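PDB 5NV9: putative sodium:solute symporter from Proteus mirabilis, which uses the inward sodium gradient to drive uptake of the sialic acid N-acetylneuraminic acid across the cell inner membrane. Local coordinates for residues W231-F245 with D455-M467. Sequence-based numbering, arbitrary orientation.
With SLB (N-acetyl-beta-neuraminic acid), chain D.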
ATOM      1  N   TRP A 231      -0.029 -17.528  19.775  1.00 30.62           N
ATOM      2  CA  TRP A 231       0.806 -17.866  18.647  1.00 30.99           C
ATOM      3  C   TRP A 231      -0.062 -18.019  17.397  1.00 29.12           C
ATOM      4  O   TRP A 231       0.448 -17.961  16.284  1.00 27.44           O
ATOM      5  CB  TRP A 231       1.639 -19.144  18.940  1.00 34.39           C
ATOM      6  CG  TRP A 231       2.671 -18.979  20.039  1.00 37.59           C
ATOM      7  CD1 TRP A 231       2.626 -19.541  21.285  1.00 40.06           C
ATOM      8  CD2 TRP A 231       3.881 -18.181  20.011  1.00 40.69           C
ATOM      9  NE1 TRP A 231       3.713 -19.153  22.027  1.00 38.27           N
ATOM     10  CE2 TRP A 231       4.506 -18.329  21.280  1.00 39.77           C
ATOM     11  CE3 TRP A 231       4.493 -17.364  19.047  1.00 40.51           C
ATOM     12  CZ2 TRP A 231       5.721 -17.700  21.608  1.00 40.59           C
ATOM     13  CZ3 TRP A 231       5.720 -16.737  19.370  1.00 40.17           C
ATOM     14  CH2 TRP A 231       6.299 -16.898  20.654  1.00 39.97           C
ATOM     15  N   THR A 232      -1.382 -18.160  17.556  1.00 28.07           N
ATOM     16  CA  THR A 232      -2.228 -18.470  16.417  1.00 26.83           C
ATOM     17  C   THR A 232      -3.274 -17.392  16.073  1.00 25.38           C
ATOM     18  O   THR A 232      -3.691 -17.280  14.933  1.00 29.17           O
ATOM     19  CB  THR A 232      -2.922 -19.848  16.616  1.00 27.85           C
ATOM     20  OG1 THR A 232      -3.750 -19.780  17.766  1.00 28.48           O
ATOM     21  CG2 THR A 232      -1.872 -20.972  16.835  1.00 29.54           C
ATOM     22  N   ASP A 233      -3.731 -16.653  17.068  1.00 27.20           N
ATOM     23  CA  ASP A 233      -4.857 -15.728  16.937  1.00 28.08           C
ATOM     24  C   ASP A 233      -4.317 -14.320  16.863  1.00 24.23           C
ATOM     25  O   ASP A 233      -3.247 -14.036  17.411  1.00 24.54           O
ATOM     26  CB  ASP A 233      -5.789 -15.767  18.180  1.00 31.13           C
ATOM     27  CG  ASP A 233      -6.441 -17.163  18.434  1.00 36.64           C
ATOM     28  OD1 ASP A 233      -6.603 -17.960  17.487  1.00 34.52           O
ATOM     29  OD2 ASP A 233      -6.763 -17.455  19.616  1.00 39.22           O
ATOM     30  N   SER A 234      -5.140 -13.442  16.287  1.00 23.02           N
ATOM     31  CA  SER A 234      -4.823 -12.070  16.017  1.00 24.25           C
ATOM     32  C   SER A 234      -5.280 -11.200  17.150  1.00 23.55           C
ATOM     33  O   SER A 234      -6.083 -10.300  16.975  1.00 24.10           O
ATOM     34  CB  SER A 234      -5.499 -11.617  14.694  1.00 24.38           C
ATOM     35  OG  SER A 234      -4.891 -12.302  13.586  1.00 24.48           O
ATOM     36  N   THR A 235      -4.695 -11.441  18.296  1.00 23.33           N
ATOM     37  CA  THR A 235      -4.963 -10.667  19.508  1.00 23.75           C
ATOM     38  C   THR A 235      -4.221  -9.320  19.448  1.00 24.48           C
ATOM     39  O   THR A 235      -3.454  -9.044  18.516  1.00 24.07           O
ATOM     40  CB  THR A 235      -4.484 -11.506  20.685  1.00 26.17           C
ATOM     41  OG1 THR A 235      -3.081 -11.652  20.570  1.00 25.67           O
ATOM     42  CG2 THR A 235      -5.170 -12.942  20.647  1.00 29.19           C
ATOM     43  N   ILE A 236      -4.431  -8.501  20.458  1.00 24.56           N
ATOM     44  CA  ILE A 236      -3.872  -7.175  20.514  1.00 26.29           C
ATOM     45  C   ILE A 236      -2.326  -7.151  20.521  1.00 26.67           C
ATOM     46  O   ILE A 236      -1.714  -6.382  19.794  1.00 24.04           O
ATOM     47  CB  ILE A 236      -4.475  -6.367  21.691  1.00 23.68           C
ATOM     48  CG1 ILE A 236      -5.938  -5.949  21.380  1.00 26.60           C
ATOM     49  CG2 ILE A 236      -3.611  -5.145  21.947  1.00 24.99           C
ATOM     50  CD1 ILE A 236      -6.804  -5.684  22.618  1.00 24.39           C
ATOM     51  N   PRO A 237      -1.690  -7.962  21.380  1.00 29.12           N
ATOM     52  CA  PRO A 237      -0.214  -8.084  21.301  1.00 26.99           C
ATOM     53  C   PRO A 237       0.320  -8.581  19.946  1.00 25.09           C
ATOM     54  O   PRO A 237       1.286  -8.009  19.420  1.00 22.66           O
ATOM     55  CB  PRO A 237       0.107  -9.117  22.392  1.00 28.76           C
ATOM     56  CG  PRO A 237      -1.035  -9.011  23.347  1.00 27.80           C
ATOM     57  CD  PRO A 237      -2.248  -8.708  22.525  1.00 27.96           C
ATOM     58  N   VAL A 238      -0.318  -9.598  19.363  1.00 23.22           N
ATOM     59  CA  VAL A 238       0.109 -10.132  18.024  1.00 23.77           C
ATOM     60  C   VAL A 238       0.036  -9.106  16.881  1.00 25.24           C
ATOM     61  O   VAL A 238       0.993  -8.881  16.127  1.00 22.63           O
ATOM     62  CB  VAL A 238      -0.691 -11.400  17.693  1.00 23.49           C
ATOM     63  CG1 VAL A 238      -0.312 -11.934  16.314  1.00 24.71           C
ATOM     64  CG2 VAL A 238      -0.421 -12.435  18.785  1.00 25.28           C
ATOM     65  N   LEU A 239      -1.110  -8.435  16.769  1.00 24.06           N
ATOM     66  CA  LEU A 239      -1.259  -7.403  15.773  1.00 23.88           C
ATOM     67  C   LEU A 239      -0.383  -6.144  16.052  1.00 24.27           C
ATOM     68  O   LEU A 239       0.059  -5.512  15.115  1.00 25.83           O
ATOM     69  CB  LEU A 239      -2.734  -7.053  15.538  1.00 25.42           C
ATOM     70  CG  LEU A 239      -3.458  -6.390  16.680  1.00 27.88           C
ATOM     71  CD1 LEU A 239      -3.123  -4.916  16.661  1.00 29.99           C
ATOM     72  CD2 LEU A 239      -4.977  -6.565  16.591  1.00 29.23           C
HETATM   73  N   MSE A 240      -0.082  -5.820  17.307  1.00 23.96           N
HETATM   74  CA  MSE A 240       0.855  -4.750  17.611  1.00 26.42           C
HETATM   75  C   MSE A 240       2.260  -5.059  17.119  1.00 26.36           C
HETATM   76  O   MSE A 240       2.846  -4.238  16.429  1.00 24.87           O
HETATM   77  CB  MSE A 240       0.909  -4.420  19.094  1.00 28.25           C
HETATM   78  CG  MSE A 240      -0.301  -3.566  19.420  1.00 33.09           C
HETATM   79 SE   MSE A 240      -0.430  -3.229  21.367  1.00 40.94          SE
HETATM   80  CE  MSE A 240       0.621  -1.556  21.236  1.00 40.20           C
ATOM     81  N   ILE A 241       2.810  -6.233  17.443  1.00 24.68           N
ATOM     82  CA  ILE A 241       4.121  -6.597  16.923  1.00 26.47           C
ATOM     83  C   ILE A 241       4.072  -6.779  15.407  1.00 23.82           C
ATOM     84  O   ILE A 241       4.940  -6.260  14.695  1.00 20.27           O
ATOM     85  CB  ILE A 241       4.702  -7.884  17.536  1.00 30.46           C
ATOM     86  CG1 ILE A 241       4.545  -7.884  19.039  1.00 35.85           C
ATOM     87  CG2 ILE A 241       6.203  -7.958  17.247  1.00 31.04           C
ATOM     88  CD1 ILE A 241       4.511  -9.297  19.582  1.00 40.62           C
ATOM     89  N   GLY A 242       3.019  -7.440  14.919  1.00 22.16           N
ATOM     90  CA  GLY A 242       2.824  -7.625  13.479  1.00 22.39           C
ATOM     91  C   GLY A 242       2.725  -6.302  12.705  1.00 25.75           C
ATOM     92  O   GLY A 242       3.433  -6.099  11.694  1.00 23.79           O
ATOM     93  N   PHE A 243       1.868  -5.376  13.159  1.00 25.84           N
ATOM     94  CA  PHE A 243       1.769  -4.081  12.470  1.00 26.00           C
ATOM     95  C   PHE A 243       3.018  -3.198  12.603  1.00 26.69           C
ATOM     96  O   PHE A 243       3.363  -2.471  11.632  1.00 27.70           O
ATOM     97  CB  PHE A 243       0.523  -3.281  12.861  1.00 23.53           C
ATOM     98  CG  PHE A 243      -0.716  -3.714  12.128  1.00 23.17           C
ATOM     99  CD1 PHE A 243      -0.707  -3.872  10.770  1.00 23.54           C
ATOM    100  CD2 PHE A 243      -1.861  -4.041  12.807  1.00 22.72           C
ATOM    101  CE1 PHE A 243      -1.846  -4.300  10.065  1.00 23.63           C
ATOM    102  CE2 PHE A 243      -2.995  -4.467  12.123  1.00 22.76           C
ATOM    103  CZ  PHE A 243      -2.996  -4.600  10.746  1.00 24.06           C
ATOM    104  N   LEU A 244       3.699  -3.255  13.760  1.00 23.64           N
ATOM    105  CA  LEU A 244       4.956  -2.561  13.883  1.00 23.87           C
ATOM    106  C   LEU A 244       5.890  -2.969  12.742  1.00 23.19           C
ATOM    107  O   LEU A 244       6.403  -2.124  12.033  1.00 22.37           O
ATOM    108  CB  LEU A 244       5.591  -2.816  15.215  1.00 25.98           C
ATOM    109  CG  LEU A 244       6.959  -2.176  15.433  1.00 27.98           C
ATOM    110  CD1 LEU A 244       6.804  -0.688  15.337  1.00 29.34           C
ATOM    111  CD2 LEU A 244       7.415  -2.607  16.816  1.00 30.88           C
ATOM    112  N   PHE A 245       6.085  -4.265  12.546  1.00 22.50           N
ATOM    113  CA  PHE A 245       6.987  -4.699  11.511  1.00 25.79           C
ATOM    114  C   PHE A 245       6.458  -4.443  10.100  1.00 25.98           C
ATOM    115  O   PHE A 245       7.253  -4.144   9.214  1.00 26.11           O
ATOM    116  CB  PHE A 245       7.469  -6.147  11.754  1.00 24.65           C
ATOM    117  CG  PHE A 245       8.498  -6.219  12.839  1.00 25.47           C
ATOM    118  CD1 PHE A 245       8.127  -6.066  14.146  1.00 26.57           C
ATOM    119  CD2 PHE A 245       9.851  -6.351  12.534  1.00 27.03           C
ATOM    120  CE1 PHE A 245       9.067  -6.047  15.175  1.00 28.91           C
ATOM    121  CE2 PHE A 245      10.793  -6.352  13.532  1.00 30.09           C
ATOM    122  CZ  PHE A 245      10.405  -6.214  14.867  1.00 30.68           C
ATOM    123  N   ASP A 455       1.536 -23.417  12.572  1.00 29.29           N
ATOM    124  CA  ASP A 455       0.261 -22.741  12.653  1.00 33.66           C
ATOM    125  C   ASP A 455       0.361 -21.304  13.157  1.00 32.24           C
ATOM    126  O   ASP A 455      -0.651 -20.702  13.533  1.00 30.98           O
ATOM    127  CB  ASP A 455      -0.651 -23.548  13.554  1.00 35.89           C
ATOM    128  CG  ASP A 455      -1.074 -24.812  12.897  1.00 40.83           C
ATOM    129  OD1 ASP A 455      -1.376 -24.790  11.665  1.00 46.45           O
ATOM    130  OD2 ASP A 455      -1.074 -25.836  13.602  1.00 52.03           O
ATOM    131  N   LEU A 456       1.569 -20.759  13.139  1.00 26.58           N
ATOM    132  CA  LEU A 456       1.781 -19.400  13.565  1.00 28.48           C
ATOM    133  C   LEU A 456       0.868 -18.471  12.786  1.00 24.58           C
ATOM    134  O   LEU A 456       0.694 -18.627  11.600  1.00 22.79           O
ATOM    135  CB  LEU A 456       3.212 -18.965  13.298  1.00 28.94           C
ATOM    136  CG  LEU A 456       4.223 -19.542  14.244  1.00 33.50           C
ATOM    137  CD1 LEU A 456       5.559 -19.203  13.615  1.00 35.99           C
ATOM    138  CD2 LEU A 456       4.042 -18.936  15.635  1.00 33.36           C
ATOM    139  N   ASN A 457       0.325 -17.508  13.499  1.00 23.05           N
ATOM    140  CA  ASN A 457      -0.457 -16.440  12.932  1.00 23.13           C
ATOM    141  C   ASN A 457       0.355 -15.676  11.859  1.00 23.18           C
ATOM    142  O   ASN A 457       1.569 -15.517  11.956  1.00 21.59           O
ATOM    143  CB  ASN A 457      -0.931 -15.518  14.100  1.00 22.41           C
ATOM    144  CG  ASN A 457      -1.890 -14.430  13.600  1.00 27.88           C
ATOM    145  OD1 ASN A 457      -1.448 -13.404  13.053  1.00 25.46           O
ATOM    146  ND2 ASN A 457      -3.183 -14.703  13.671  1.00 25.27           N
ATOM    147  N   PHE A 458      -0.297 -15.218  10.807  1.00 27.02           N
ATOM    148  CA  PHE A 458       0.402 -14.489   9.715  1.00 26.84           C
ATOM    149  C   PHE A 458       1.137 -13.239  10.175  1.00 24.84           C
ATOM    150  O   PHE A 458       2.101 -12.823   9.542  1.00 26.57           O
ATOM    151  CB  PHE A 458      -0.570 -14.141   8.569  1.00 30.37           C
ATOM    152  CG  PHE A 458      -1.570 -13.090   8.937  1.00 32.01           C
ATOM    153  CD1 PHE A 458      -2.779 -13.445   9.548  1.00 42.23           C
ATOM    154  CD2 PHE A 458      -1.318 -11.766   8.687  1.00 36.02           C
ATOM    155  CE1 PHE A 458      -3.714 -12.488   9.904  1.00 39.92           C
ATOM    156  CE2 PHE A 458      -2.254 -10.798   9.029  1.00 40.54           C
ATOM    157  CZ  PHE A 458      -3.441 -11.160   9.656  1.00 40.63           C
ATOM    158  N   PHE A 459       0.693 -12.623  11.262  1.00 21.49           N
ATOM    159  CA  PHE A 459       1.387 -11.456  11.807  1.00 23.42           C
ATOM    160  C   PHE A 459       2.835 -11.723  12.222  1.00 24.19           C
ATOM    161  O   PHE A 459       3.631 -10.780  12.316  1.00 23.83           O
ATOM    162  CB  PHE A 459       0.640 -10.797  12.974  1.00 21.64           C
ATOM    163  CG  PHE A 459      -0.476  -9.881  12.542  1.00 21.46           C
ATOM    164  CD1 PHE A 459      -0.224  -8.739  11.794  1.00 23.86           C
ATOM    165  CD2 PHE A 459      -1.809 -10.195  12.869  1.00 22.08           C
ATOM    166  CE1 PHE A 459      -1.262  -7.878  11.410  1.00 24.40           C
ATOM    167  CE2 PHE A 459      -2.843  -9.339  12.516  1.00 25.95           C
ATOM    168  CZ  PHE A 459      -2.570  -8.188  11.768  1.00 26.99           C
ATOM    169  N   PHE A 460       3.168 -12.982  12.450  1.00 23.74           N
ATOM    170  CA  PHE A 460       4.517 -13.340  12.827  1.00 22.79           C
ATOM    171  C   PHE A 460       5.507 -13.440  11.669  1.00 23.74           C
ATOM    172  O   PHE A 460       6.696 -13.464  11.918  1.00 25.54           O
ATOM    173  CB  PHE A 460       4.481 -14.635  13.596  1.00 23.19           C
ATOM    174  CG  PHE A 460       3.985 -14.467  15.008  1.00 23.23           C
ATOM    175  CD1 PHE A 460       4.639 -13.648  15.871  1.00 25.77           C
ATOM    176  CD2 PHE A 460       2.826 -15.117  15.452  1.00 23.23           C
ATOM    177  CE1 PHE A 460       4.178 -13.446  17.188  1.00 26.79           C
ATOM    178  CE2 PHE A 460       2.393 -14.958  16.748  1.00 22.91           C
ATOM    179  CZ  PHE A 460       3.062 -14.116  17.625  1.00 24.53           C
ATOM    180  N   TYR A 461       5.016 -13.582  10.431  1.00 24.66           N
ATOM    181  CA  TYR A 461       5.873 -13.798   9.292  1.00 24.77           C
ATOM    182  C   TYR A 461       6.859 -12.647   9.103  1.00 25.17           C
ATOM    183  O   TYR A 461       8.042 -12.905   8.868  1.00 24.38           O
ATOM    184  CB  TYR A 461       5.111 -14.023   7.989  1.00 26.96           C
ATOM    185  CG  TYR A 461       4.102 -15.163   7.963  1.00 27.22           C
ATOM    186  CD1 TYR A 461       4.134 -16.189   8.869  1.00 29.27           C
ATOM    187  CD2 TYR A 461       3.135 -15.206   6.991  1.00 29.05           C
ATOM    188  CE1 TYR A 461       3.213 -17.219   8.831  1.00 28.70           C
ATOM    189  CE2 TYR A 461       2.186 -16.211   6.967  1.00 27.69           C
ATOM    190  CZ  TYR A 461       2.255 -17.206   7.887  1.00 27.46           C
ATOM    191  OH  TYR A 461       1.357 -18.192   7.881  1.00 27.40           O
ATOM    192  N   GLY A 462       6.384 -11.410   9.242  1.00 23.08           N
ATOM    193  CA  GLY A 462       7.224 -10.218   9.043  1.00 25.19           C
ATOM    194  C   GLY A 462       8.287 -10.058  10.116  1.00 25.94           C
ATOM    195  O   GLY A 462       9.437  -9.757   9.807  1.00 23.83           O
ATOM    196  N   VAL A 463       7.898 -10.280  11.372  1.00 25.70           N
ATOM    197  CA  VAL A 463       8.759 -10.128  12.542  1.00 26.82           C
ATOM    198  C   VAL A 463       9.925 -11.156  12.456  1.00 27.40           C
ATOM    199  O   VAL A 463      11.098 -10.835  12.647  1.00 24.18           O
ATOM    200  CB  VAL A 463       7.960 -10.414  13.865  1.00 31.61           C
ATOM    201  CG1 VAL A 463       8.797 -10.011  15.075  1.00 34.94           C
ATOM    202  CG2 VAL A 463       6.631  -9.665  13.895  1.00 34.05           C
ATOM    203  N   ILE A 464       9.562 -12.396  12.111  1.00 27.76           N
ATOM    204  CA  ILE A 464      10.493 -13.525  12.007  1.00 27.23           C
ATOM    205  C   ILE A 464      11.479 -13.214  10.896  1.00 27.71           C
ATOM    206  O   ILE A 464      12.677 -13.361  11.072  1.00 24.48           O
ATOM    207  CB  ILE A 464       9.737 -14.866  11.736  1.00 27.02           C
ATOM    208  CG1 ILE A 464       9.186 -15.428  13.081  1.00 26.60           C
ATOM    209  CG2 ILE A 464      10.631 -15.906  11.068  1.00 28.96           C
ATOM    210  CD1 ILE A 464       8.110 -16.478  12.977  1.00 26.71           C
ATOM    211  N   GLY A 465      10.948 -12.833   9.746  1.00 25.04           N
ATOM    212  CA  GLY A 465      11.767 -12.501   8.609  1.00 28.56           C
ATOM    213  C   GLY A 465      12.737 -11.376   8.933  1.00 27.80           C
ATOM    214  O   GLY A 465      13.934 -11.494   8.693  1.00 28.81           O
ATOM    215  N   SER A 466      12.216 -10.297   9.497  1.00 28.49           N
ATOM    216  CA  SER A 466      13.040  -9.149   9.852  1.00 31.83           C
ATOM    217  C   SER A 466      14.088  -9.490  10.884  1.00 27.40           C
ATOM    218  O   SER A 466      15.266  -9.225  10.672  1.00 23.95           O
ATOM    219  CB  SER A 466      12.176  -7.986  10.363  1.00 32.00           C
ATOM    220  OG  SER A 466      11.567  -7.345   9.249  1.00 36.28           O
HETATM  221  N   MSE A 467      13.647 -10.032  12.007  1.00 27.87           N
HETATM  222  CA  MSE A 467      14.563 -10.260  13.147  1.00 27.96           C
HETATM  223  C   MSE A 467      15.612 -11.345  12.851  1.00 27.14           C
HETATM  224  O   MSE A 467      16.679 -11.341  13.451  1.00 28.48           O
HETATM  225  CB  MSE A 467      13.789 -10.517  14.422  1.00 29.55           C
HETATM  226  CG  MSE A 467      13.038  -9.278  14.901  1.00 33.20           C
HETATM  227 SE   MSE A 467      14.218  -7.680  15.050  1.00 45.55          SE
HETATM  228  CE  MSE A 467      15.588  -8.508  16.198  1.00 43.54           C
TER
HETATM  229  C1  SLB D 503      -4.005  -1.089   2.061  1.00 27.24           C
HETATM  230  C2  SLB D 503      -3.056  -1.075   3.228  1.00 25.15           C
HETATM  231  C3  SLB D 503      -3.167  -2.387   3.969  1.00 24.67           C
HETATM  232  C4  SLB D 503      -2.389  -2.382   5.304  1.00 25.99           C
HETATM  233  C5  SLB D 503      -2.988  -1.237   6.122  1.00 26.42           C
HETATM  234  C6  SLB D 503      -2.859   0.088   5.341  1.00 26.08           C
HETATM  235  C7  SLB D 503      -3.448   1.313   6.054  1.00 24.20           C
HETATM  236  C8  SLB D 503      -3.303   2.563   5.225  1.00 22.85           C
HETATM  237  C9  SLB D 503      -3.736   3.806   6.002  1.00 24.83           C
HETATM  238  C10 SLB D 503      -2.974  -1.227   8.589  1.00 28.16           C
HETATM  239  C11 SLB D 503      -2.186  -0.727   9.772  1.00 31.60           C
HETATM  240  N5  SLB D 503      -2.319  -1.112   7.424  1.00 27.84           N
HETATM  241  O1A SLB D 503      -5.173  -0.597   2.227  1.00 24.48           O
HETATM  242  O1B SLB D 503      -3.611  -1.644   0.965  1.00 29.61           O
HETATM  243  O2  SLB D 503      -1.684  -0.861   2.789  1.00 24.77           O
HETATM  244  O4  SLB D 503      -2.563  -3.649   6.027  1.00 24.67           O
HETATM  245  O6  SLB D 503      -3.524  -0.014   4.086  1.00 27.94           O
HETATM  246  O7  SLB D 503      -4.849   1.142   6.288  1.00 23.82           O
HETATM  247  O8  SLB D 503      -1.955   2.709   4.796  1.00 25.09           O
HETATM  248  O9  SLB D 503      -2.875   4.071   7.138  1.00 27.58           O
HETATM  249  O10 SLB D 503      -4.138  -1.648   8.684  1.00 26.82           O
HETATM  250  O   HOH W   1       8.621  -6.872   8.242  1.00 36.97           O
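Leu-456 lies alongside Trp-231, its CD2 3.8 Å from CE3 of the indole. Next comes Asn-457, whose backbone N donates to Trp-231 O (2.8 Å). With CG anti to its N (chi1 -174°), the amide of Asn-457 reaches the periplasmic loop: ND2 donates almost straight to Thr-232 O (2.9 Å), from above that carbonyl's plane, and at 144° to Ser-234 OG, while OD1 accepts from Phe-459 N, a capping bond in the turn leading into the helix. Asparagine suits this place because one amide both donates and accepts. Phe-459 is a knob among Val-238, Leu-239, Gly-242 and Phe-243. Leu-239 CA sits over one face of the Phe-459 ring, Phe-459 CD1 comes within 3.7 Å of Gly-242 CA, glycine letting the ring lie against the helix backbone, and the Phe-459 edge meets the face of Phe-243. Phe-460 turns a face to Trp-231 CE3. Val-463 offers CG2 to Ile-241 and CG1 to the face of Phe-245, whose edge meets Ser-466 CB and the selenium of selenomethionine Met-467, a Met-aromatic contact. Polar bonds thus join the periplasmic ends of two segments leading into transmembrane helices 236-253 and 459-475 of this LeuT fold; aromatic packing continues to Phe-243, whose opposite face carries sialic acid C11, so Phe-459 probably helps position this pocket wall.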